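Local coordinates for TIR-NB-LRR type resistance protein RPV1 (PDB 5KU7) that belongs to the TIR-NB-LRR class of plant resistance proteins, intracellular immune receptors whose TIR domain generally serves in defence signalling, at residues 71-76 with 113-118. Sequence-based numbering, arbitrary orientation.
Sequences NYAHSR and GSFGEA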
# COMPACT_ATOMS: atom_id res chain seq x y z
N ASN A 71 -14.09 -7.13 4.53
CA ASN A 71 -14.58 -8.50 4.50
C ASN A 71 -13.96 -9.41 5.55
O ASN A 71 -13.98 -10.63 5.39
CB ASN A 71 -14.37 -9.10 3.12
CG ASN A 71 -15.08 -8.32 2.05
OD1 ASN A 71 -16.31 -8.32 1.99
ND2 ASN A 71 -14.32 -7.65 1.19
N TYR A 72 -13.42 -8.80 6.60
CA TYR A 72 -12.81 -9.55 7.70
C TYR A 72 -13.77 -10.57 8.32
O TYR A 72 -13.42 -11.72 8.54
CB TYR A 72 -12.31 -8.57 8.76
CG TYR A 72 -11.54 -9.17 9.90
CD1 TYR A 72 -12.19 -9.72 11.00
CD2 TYR A 72 -10.15 -9.12 9.92
CE1 TYR A 72 -11.49 -10.24 12.06
CE2 TYR A 72 -9.44 -9.64 10.98
CZ TYR A 72 -10.11 -10.20 12.05
OH TYR A 72 -9.41 -10.71 13.12
N ALA A 73 -15.00 -10.14 8.61
CA ALA A 73 -15.96 -11.03 9.25
C ALA A 73 -16.48 -12.08 8.28
O ALA A 73 -17.17 -13.02 8.69
CB ALA A 73 -17.13 -10.23 9.84
N HIS A 74 -16.15 -11.94 6.99
CA HIS A 74 -16.57 -12.94 6.01
C HIS A 74 -15.66 -14.16 6.05
O HIS A 74 -15.80 -15.08 5.24
CB HIS A 74 -16.59 -12.38 4.60
CG HIS A 74 -17.78 -11.52 4.31
ND1 HIS A 74 -17.88 -10.21 4.72
CD2 HIS A 74 -18.94 -11.80 3.67
CE1 HIS A 74 -19.04 -9.71 4.33
NE2 HIS A 74 -19.70 -10.66 3.69
N SER A 75 -14.70 -14.15 6.96
CA SER A 75 -13.83 -15.29 7.09
C SER A 75 -13.96 -15.85 8.49
O SER A 75 -13.64 -15.18 9.47
CB SER A 75 -12.39 -14.92 6.76
OG SER A 75 -11.48 -15.87 7.27
N ARG A 76 -14.43 -17.09 8.58
CA ARG A 76 -14.60 -17.75 9.86
C ARG A 76 -13.25 -17.89 10.52
O ARG A 76 -13.14 -17.73 11.74
CB ARG A 76 -15.26 -19.12 9.70
CG ARG A 76 -16.53 -19.09 8.89
CD ARG A 76 -17.31 -20.39 9.01
NE ARG A 76 -16.44 -21.56 8.89
CZ ARG A 76 -16.25 -22.24 7.76
NH1 ARG A 76 -16.85 -21.85 6.64
NH2 ARG A 76 -15.44 -23.29 7.76
N GLY A 113 -23.27 -2.70 8.24
CA GLY A 113 -22.68 -2.70 6.92
C GLY A 113 -22.17 -4.07 6.49
O GLY A 113 -22.82 -5.09 6.71
N SER A 114 -21.00 -4.08 5.88
CA SER A 114 -20.43 -5.31 5.36
C SER A 114 -20.35 -6.36 6.46
O SER A 114 -20.58 -7.54 6.21
CB SER A 114 -19.05 -5.06 4.75
OG SER A 114 -18.09 -4.71 5.74
N PHE A 115 -20.05 -5.93 7.68
CA PHE A 115 -19.92 -6.87 8.79
C PHE A 115 -21.25 -7.52 9.17
O PHE A 115 -21.29 -8.69 9.58
CB PHE A 115 -19.30 -6.19 10.01
CG PHE A 115 -17.84 -5.88 9.83
CD1 PHE A 115 -17.43 -4.90 8.94
CD2 PHE A 115 -16.88 -6.58 10.53
CE1 PHE A 115 -16.09 -4.62 8.76
CE2 PHE A 115 -15.54 -6.31 10.36
CZ PHE A 115 -15.14 -5.33 9.46
N GLY A 116 -22.34 -6.78 9.02
CA GLY A 116 -23.65 -7.34 9.25
C GLY A 116 -23.98 -8.40 8.20
O GLY A 116 -24.60 -9.41 8.52
N GLU A 117 -23.58 -8.14 6.96
CA GLU A 117 -23.87 -9.05 5.86
C GLU A 117 -23.20 -10.39 6.08
O GLU A 117 -23.77 -11.43 5.77
CB GLU A 117 -23.40 -8.46 4.53
CG GLU A 117 -24.13 -7.19 4.12
CD GLU A 117 -23.42 -6.47 2.98
OE1 GLU A 117 -22.50 -7.07 2.38
OE2 GLU A 117 -23.78 -5.30 2.70
N ALA A 118 -22.00 -10.35 6.64
CA ALA A 118 -21.24 -11.55 6.96
C ALA A 118 -22.09 -12.48 7.81
O ALA A 118 -22.32 -13.64 7.46
CB ALA A 118 -19.94 -11.19 7.67
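The methyl group of Ala-118 points into the turn before helix 76-91 and meets the imidazole of His-74 face on. Its CB stands 3.8 Å from the His-74 ring centroid, only 12° off the ring normal, a clear CH-pi contact. The ring reaches this place because its CG lies anti to the carbonyl carbon (chi1 -78°), and chi2 of 79° turns one face to the helix. At the same time His-74 CE1 comes 3.3 Å from Ser-114 O, a carbonyl already accepting the helical N-H of Ala-118.

Beside this contact, Ala-73 CB sits between Ala-118 CB and the Phe-115 ring, touching Phe-115 CD2 at 3.7 Å. The phenyl ring slants past this methyl and reaches the base of Tyr-72, where Phe-115 CE2 lies 4.3 Å from Tyr-72 CB. The Tyr-72 hydroxyl is engaged by Ser-13, and its ring packs edge-to-face with Phe-68.

Polar links flank the seam: Ser-114 OG bonds to Glu-70 O, and Tyr-122 OH to Ala-73 O. The contact thus joins helix 113-122 to the loop following strand 61-68 of the TIR domain's parallel sheet. Its chemistry implies cohesion by shape and dispersion, two small methyls allowing close backbone approach, while the hydrogen bonds of Ser-114 and Ala-73 run outside the two segments.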